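Side-chain contacts in SnoaL-like domain-containing protein (Burkholderia thailandensis E264, PDB 3H3H), which is of unknown function but has the NTF2-like fold of the SnoaL family, and so probably binds a small molecule in a pocket of that fold: residues Trp65-Ala68 and Leu69-Ile72; Ala23-Leu26 and Asp27-Leu30; Pro4-Gln7 and Ala8-Gln11. All coordinates share one frame; numbering follows the deposited sequence. Where two conformers were deposited one is given.

From the N terminus, contact 3 comes first. It starts the long helix 7-22 with a threonine cap and an isoleucine set against strand 88-94. At the far end of that helix contact 2 makes the turn into the short helix 26-30, which starts on an aspartate cap. Contact 1 covers the last two turns of helix 58-71 and the residue that leaves it. Each contact is local, joining neighbouring four-residue segments, so the three run in series and none nests within or crosses another. Contacts 1 and 2 touch through Trp65, Arg66 and Leu69 packed on Leu26, Ile29, Leu30 and His24. Contact 3 lies across the chain's centre from contact 1, their centres about 29 Å apart.

Contact 1 of 3, residues Trp65-Ala68 and Leu69-Ile72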
loop_
_atom_site.group_PDB
_atom_site.type_symbol
_atom_site.label_atom_id
_atom_site.label_comp_id
_atom_site.label_asym_id
_atom_site.label_seq_id
_atom_site.Cartn_x
_atom_site.Cartn_y
_atom_site.Cartn_z
ATOM N N TRP B 65 2.656 -12.827 15.793
ATOM C CA TRP B 65 3.824 -11.969 15.922
ATOM C C TRP B 65 4.742 -12.376 17.075
ATOM O O TRP B 65 5.990 -12.257 16.951
ATOM C CB TRP B 65 3.389 -10.512 16.041
ATOM C CG TRP B 65 2.691 -10.015 14.801
ATOM C CD1 TRP B 65 2.544 -10.698 13.631
ATOM C CD2 TRP B 65 2.035 -8.762 14.644
ATOM N NE1 TRP B 65 1.851 -9.946 12.740
ATOM C CE2 TRP B 65 1.550 -8.730 13.325
ATOM C CE3 TRP B 65 1.848 -7.643 15.480
ATOM C CZ2 TRP B 65 0.837 -7.673 12.833
ATOM C CZ3 TRP B 65 1.160 -6.567 14.998
ATOM C CH2 TRP B 65 0.660 -6.588 13.670
ATOM N N ARG B 66 4.145 -12.789 18.198
ATOM C CA ARG B 66 4.863 -13.270 19.341
ATOM C C ARG B 66 5.733 -14.439 18.915
ATOM O O ARG B 66 6.926 -14.477 19.259
ATOM C CB ARG B 66 3.914 -13.630 20.488
ATOM C CG ARG B 66 4.571 -14.078 21.803
ATOM C CD ARG B 66 3.531 -14.321 22.919
ATOM N NE ARG B 66 2.742 -13.126 23.122
ATOM C CZ ARG B 66 1.481 -12.945 22.735
ATOM N NH1 ARG B 66 0.765 -13.916 22.178
ATOM N NH2 ARG B 66 0.938 -11.765 22.907
ATOM N N GLU B 67 5.158 -15.369 18.150
ATOM C CA GLU B 67 5.927 -16.505 17.707
ATOM C C GLU B 67 6.979 -16.145 16.669
ATOM O O GLU B 67 8.091 -16.707 16.705
ATOM C CB GLU B 67 5.007 -17.598 17.201
ATOM C CG GLU B 67 5.699 -18.911 16.883
ATOM C CD GLU B 67 6.415 -19.580 18.068
ATOM O OE1 GLU B 67 6.172 -19.239 19.252
ATOM O OE2 GLU B 67 7.236 -20.466 17.816
ATOM N N ALA B 68 6.665 -15.174 15.793
ATOM C CA ALA B 68 7.664 -14.657 14.848
ATOM C C ALA B 68 8.882 -14.167 15.577
ATOM O O ALA B 68 10.006 -14.475 15.161
ATOM C CB ALA B 68 7.135 -13.523 14.034
ATOM N N LEU B 69 8.689 -13.397 16.656
ATOM C CA LEU B 69 9.819 -12.845 17.396
ATOM C C LEU B 69 10.602 -13.913 18.120
ATOM O O LEU B 69 11.824 -13.830 18.308
ATOM C CB LEU B 69 9.343 -11.815 18.375
ATOM C CG LEU B 69 8.747 -10.563 17.741
ATOM C CD1 LEU B 69 8.213 -9.679 18.824
ATOM C CD2 LEU B 69 9.822 -9.833 16.890
ATOM N N ARG B 70 9.889 -14.949 18.540
ATOM C CA ARG B 70 10.546 -16.048 19.210
ATOM C C ARG B 70 11.413 -16.867 18.215
ATOM O O ARG B 70 12.560 -17.231 18.501
ATOM C CB ARG B 70 9.448 -16.878 19.890
ATOM C CG ARG B 70 9.905 -17.946 20.773
ATOM C CD ARG B 70 8.713 -18.591 21.498
ATOM N NE ARG B 70 9.100 -19.907 21.872
ATOM C CZ ARG B 70 9.834 -20.205 22.934
ATOM N NH1 ARG B 70 10.248 -19.255 23.761
ATOM N NH2 ARG B 70 10.156 -21.463 23.162
HETATM N N MSE B 71 10.867 -17.154 17.044
HETATM C CA MSE B 71 11.563 -17.960 16.071
HETATM C C MSE B 71 12.642 -17.205 15.286
HETATM O O MSE B 71 13.636 -17.814 14.871
HETATM C CB MSE B 71 10.561 -18.501 15.073
HETATM C CG MSE B 71 9.628 -19.517 15.670
HETATM SE SE MSE B 71 8.617 -20.230 14.209
HETATM C CE MSE B 71 10.077 -21.095 13.241
ATOM N N ILE B 72 12.466 -15.889 15.129
ATOM C CA ILE B 72 13.396 -15.070 14.332
ATOM C C ILE B 72 13.979 -14.078 15.343
ATOM O O ILE B 72 13.633 -12.893 15.344
ATOM C CB ILE B 72 12.722 -14.307 13.164
ATOM C CG1 ILE B 72 11.825 -15.221 12.326
ATOM C CG2 ILE B 72 13.822 -13.632 12.278
ATOM C CD1 ILE B 72 11.083 -14.498 11.241
#
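The backbone N of Ile72 donates to Ala68 O over 2.8 Å, the last of four successive i to i+4 bonds here. Ile72 has already left helical backbone angles, yet its amide still reaches back into the helix, and its side chain follows: CG1 lies 3.5 Å from Ala68 O. One turn earlier Leu69 N bonds to Trp65 O at 2.9 Å, while Leu69 CG, beside the backbone N (chi1 -66°), rests 3.3 Å from that same oxygen.

Glu67 carries the polar face. Its chain runs straight from the backbone and then bends at chi2 (60°), which swings the carboxylate over the next turn. OE1 stands at the edge of the Arg70 guanidinium, near its plane, 4.0 Å from Arg70 NE: a long salt bridge, with carboxylate and guanidinium planes 45° apart. The aliphatic part of Arg70 comes nearer, CD lying 3.5 Å from Glu67 OE1. The other oxygen, Glu67 OE2, approaches Met71 CG at 3.4 Å in one of two conformers of this selenomethionine, so that contact is doubtful. Both charged chains lie at the surface, and their long separation implies a weak, probably mobile pair.

The opposite character appears at Trp65, whose flat ring points away from this turn. It meets Trp21 and Tyr33 edge-to-face and packs on Ile29 and Leu30 of helix 26-30, and the Trp65 side chain comes within about 3 Å (nearest atoms) of a bound ligand of unknown identity. Leu69 adds a contact with His24, so the end of helix 58-71 is set beside helix 26-30 and the loop before it.

Contact 2 of 3, residues Ala23-Leu26 and Asp27-Leu30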
loop_
_atom_site.group_PDB
_atom_site.type_symbol
_atom_site.label_atom_id
_atom_site.label_comp_id
_atom_site.label_asym_id
_atom_site.label_seq_id
_atom_site.Cartn_x
_atom_site.Cartn_y
_atom_site.Cartn_z
ATOM N N ALA B 23 13.264 -3.731 18.101
ATOM C CA ALA B 23 13.422 -3.932 19.534
ATOM C C ALA B 23 12.765 -5.231 19.981
ATOM O O ALA B 23 12.926 -5.641 21.134
ATOM C CB ALA B 23 12.835 -2.784 20.270
ATOM N N HIS B 24 12.048 -5.887 19.067
ATOM C CA HIS B 24 11.343 -7.141 19.390
ATOM C C HIS B 24 10.417 -6.995 20.616
ATOM O O HIS B 24 10.376 -7.867 21.538
ATOM C CB HIS B 24 12.335 -8.261 19.611
ATOM C CG HIS B 24 13.362 -8.400 18.540
ATOM N ND1 HIS B 24 14.680 -8.665 18.832
ATOM C CD2 HIS B 24 13.292 -8.286 17.188
ATOM C CE1 HIS B 24 15.377 -8.707 17.710
ATOM N NE2 HIS B 24 14.552 -8.516 16.700
ATOM N N ASP B 25 9.723 -5.851 20.639
ATOM C CA ASP B 25 8.949 -5.400 21.763
ATOM C C ASP B 25 7.501 -5.456 21.302
ATOM O O ASP B 25 6.972 -4.529 20.722
ATOM C CB ASP B 25 9.341 -3.984 22.140
ATOM C CG ASP B 25 8.696 -3.489 23.398
ATOM O OD1 ASP B 25 7.629 -4.002 23.774
ATOM O OD2 ASP B 25 9.221 -2.507 23.936
ATOM N N LEU B 26 6.877 -6.589 21.538
ATOM C CA LEU B 26 5.547 -6.796 21.058
ATOM C C LEU B 26 4.543 -5.809 21.678
ATOM O O LEU B 26 3.608 -5.355 21.032
ATOM C CB LEU B 26 5.121 -8.247 21.179
ATOM C CG LEU B 26 3.771 -8.575 20.561
ATOM C CD1 LEU B 26 3.694 -8.189 19.052
ATOM C CD2 LEU B 26 3.508 -10.069 20.689
ATOM N N ASP B 27 4.691 -5.510 22.969
ATOM C CA ASP B 27 3.806 -4.496 23.532
ATOM C C ASP B 27 3.937 -3.186 22.759
ATOM O O ASP B 27 2.936 -2.551 22.487
ATOM C CB ASP B 27 4.146 -4.276 25.003
ATOM C CG ASP B 27 3.224 -3.305 25.673
ATOM O OD1 ASP B 27 2.054 -3.725 25.892
ATOM O OD2 ASP B 27 3.656 -2.175 25.984
ATOM N N ALA B 28 5.157 -2.787 22.416
ATOM C CA ALA B 28 5.326 -1.535 21.693
ATOM C C ALA B 28 4.694 -1.609 20.305
ATOM O O ALA B 28 4.046 -0.668 19.826
ATOM C CB ALA B 28 6.829 -1.186 21.581
ATOM N N ILE B 29 4.931 -2.709 19.639
ATOM C CA ILE B 29 4.344 -2.916 18.301
ATOM C C ILE B 29 2.823 -2.763 18.360
ATOM O O ILE B 29 2.252 -1.957 17.599
ATOM C CB ILE B 29 4.693 -4.297 17.750
ATOM C CG1 ILE B 29 6.212 -4.418 17.485
ATOM C CG2 ILE B 29 3.910 -4.593 16.459
ATOM C CD1 ILE B 29 6.630 -5.896 17.426
ATOM N N LEU B 30 2.196 -3.489 19.285
ATOM C CA LEU B 30 0.730 -3.586 19.390
ATOM C C LEU B 30 0.128 -2.266 19.831
ATOM O O LEU B 30 -1.058 -2.045 19.599
ATOM C CB LEU B 30 0.303 -4.742 20.274
ATOM C CG LEU B 30 0.439 -6.120 19.628
ATOM C CD1 LEU B 30 0.153 -7.232 20.564
ATOM C CD2 LEU B 30 -0.502 -6.271 18.417
HETATM O O HOH W 1 6.851 -6.234 24.977
#
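Asp25 reaches over Ala28 from CB onward, its own CB lying 3.8 Å from Ala28 CB. Asp25 CG comes within 3.5 Å of Ala28 CB, and OD2 borders that methyl too. At the tip OD1 accepts from Ala28 N at 3.1 Å, the capping bond that starts helix 26-30. The amide approaches from above the carboxylate plane, 67° out of it, though the N-H line is fairly straight (158°). Having CG anti to the backbone N (chi1 -173°) is what brings the carboxylate beside the first turn. A second partner of OD1 is a water that donates to it at 2.7 Å and accepts from Asp27 N at 3.0 Å. Aspartate suits this N-cap: its short chain puts OD1 on the Ala28 amide directly and on the Asp27 amide through water, and its negative charge probably gains from the helix start.

Leu26 handles the apolar side. The Leu26 side chain crosses that of Leu30 at a slant, Leu26 CG lying 3.9 Å from Leu30 CD1, and Leu26 CD1 meets Ile29 CD1 at 4.1 Å.

Just before the cap, His24 closes helix 7-22 in a Schellman motif with positive phi, and its NE2 bonds to Leu75 O. Beyond the turn, Ala28 and Ile29 pack on Ala20 of helix 7-22, while Leu26 touches Arg66 of helix 58-71, so the short helix is wedged between these two.

Contact 3 of 3, residues Pro4-Gln7 and Ala8-Gln11; sequences PITQ and AFAQ
Ile5 sets its CG2 methyl against the residues of the first helical turn. That branch, anti to the backbone N (chi1 -70° for CG1), touches the edge of the Phe9 ring, near its plane, with CG2 4.2 Å from Phe9 CD2. Ile5 CG2 also meets Ala10 CB at 4.2 Å. Since Ile5 stands one residue before the N-cap and Ala10 four after it, this is a hydrophobic staple. The branch at CB gives Ile5 a second methyl close to the backbone, and it is this CG2 that touches both Phe9 and Ala10.

Thr6 is the N-cap. Its OG1 sits between the backbone N and the carbonyl carbon (chi1 56°), where it can turn to the helix and accept from Phe9 N at 3.3 Å along a fairly straight line (155°). The hydroxyl oxygen also lies 3.2 Å from Phe9 CB. Thr6 O takes Ala10 N at 2.9 Å.

Gln7 follows as the first helical residue, and its O accepts from Gln11 N at 3.0 Å. A bond from Gln7 NE2 to Tyr120 O of the second subunit is weak, and doubtful because the side chain has two conformers, while Gln11 NE2 bonds to a MES molecule probably from the crystallisation liquor.

The chemistry divides the helix start: the Thr6 hydroxyl oxygen takes the Phe9 amide in place of a missing preceding turn, the Thr6 and Gln7 carbonyls begin the regular bonding, and Ile5, Phe9 and Ala10 make an apolar edge against Val89 and Phe107 of the sheet. Such a pairing is consistent with a helix start set at this residue.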
loop_
_atom_site.group_PDB
_atom_site.type_symbol
_atom_site.label_atom_id
_atom_site.label_comp_id
_atom_site.label_asym_id
_atom_site.label_seq_id
_atom_site.Cartn_x
_atom_site.Cartn_y
_atom_site.Cartn_z
ATOM N N PRO B 4 -5.696 15.166 5.275
ATOM C CA PRO B 4 -5.145 13.806 5.147
ATOM C C PRO B 4 -4.026 13.534 6.174
ATOM O O PRO B 4 -3.549 14.448 6.853
ATOM C CB PRO B 4 -4.600 13.768 3.708
ATOM C CG PRO B 4 -4.612 15.193 3.222
ATOM C CD PRO B 4 -5.648 15.910 4.008
ATOM N N ILE B 5 -3.664 12.266 6.311
ATOM C CA ILE B 5 -2.532 11.844 7.128
ATOM C C ILE B 5 -1.393 12.777 6.881
ATOM O O ILE B 5 -1.018 13.003 5.749
ATOM C CB ILE B 5 -2.067 10.428 6.700
ATOM C CG1 ILE B 5 -3.129 9.420 7.122
ATOM C CG2 ILE B 5 -0.690 10.146 7.284
ATOM C CD1 ILE B 5 -3.308 9.360 8.603
ATOM N N THR B 6 -0.836 13.352 7.936
ATOM C CA THR B 6 0.232 14.302 7.766
ATOM C C THR B 6 1.571 13.618 7.613
ATOM O O THR B 6 1.741 12.458 8.015
ATOM C CB THR B 6 0.250 15.270 8.974
ATOM O OG1 THR B 6 0.357 14.502 10.181
ATOM C CG2 THR B 6 -1.039 16.082 9.025
ATOM N N GLN B 7 2.544 14.298 7.020
ATOM C CA GLN B 7 3.854 13.672 6.895
ATOM C C GLN B 7 4.508 13.629 8.294
ATOM O O GLN B 7 5.242 12.691 8.590
ATOM C CB GLN B 7 4.737 14.363 5.863
ATOM C CG GLN B 7 5.466 13.359 4.941
ATOM C CD GLN B 7 4.574 12.780 3.850
ATOM O OE1 GLN B 7 3.561 13.373 3.477
ATOM N NE2 GLN B 7 4.967 11.625 3.307
ATOM N N ALA B 8 4.211 14.604 9.159
ATOM C CA ALA B 8 4.685 14.540 10.553
ATOM C C ALA B 8 4.354 13.133 11.099
ATOM O O ALA B 8 5.230 12.370 11.581
ATOM C CB ALA B 8 4.020 15.606 11.422
ATOM N N PHE B 9 3.063 12.841 11.033
ATOM C CA PHE B 9 2.541 11.617 11.559
ATOM C C PHE B 9 3.139 10.398 10.831
ATOM O O PHE B 9 3.577 9.441 11.458
ATOM C CB PHE B 9 1.007 11.642 11.495
ATOM C CG PHE B 9 0.399 10.460 12.106
ATOM C CD1 PHE B 9 0.249 10.379 13.473
ATOM C CD2 PHE B 9 0.067 9.372 11.330
ATOM C CE1 PHE B 9 -0.266 9.255 14.046
ATOM C CE2 PHE B 9 -0.431 8.251 11.891
ATOM C CZ PHE B 9 -0.612 8.174 13.241
ATOM N N ALA B 10 3.211 10.440 9.513
ATOM C CA ALA B 10 3.622 9.258 8.774
ATOM C C ALA B 10 5.054 8.827 9.125
ATOM O O ALA B 10 5.379 7.654 9.273
ATOM C CB ALA B 10 3.479 9.540 7.271
ATOM N N GLN B 11 5.910 9.812 9.263
ATOM C CA GLN B 11 7.300 9.564 9.574
ATOM C C GLN B 11 7.504 9.091 10.982
ATOM O O GLN B 11 8.275 8.166 11.185
ATOM C CB GLN B 11 8.120 10.852 9.391
ATOM C CG GLN B 11 8.147 11.281 7.952
ATOM C CD GLN B 11 8.917 10.340 7.111
ATOM O OE1 GLN B 11 10.068 10.000 7.434
ATOM N NE2 GLN B 11 8.314 9.893 6.012
#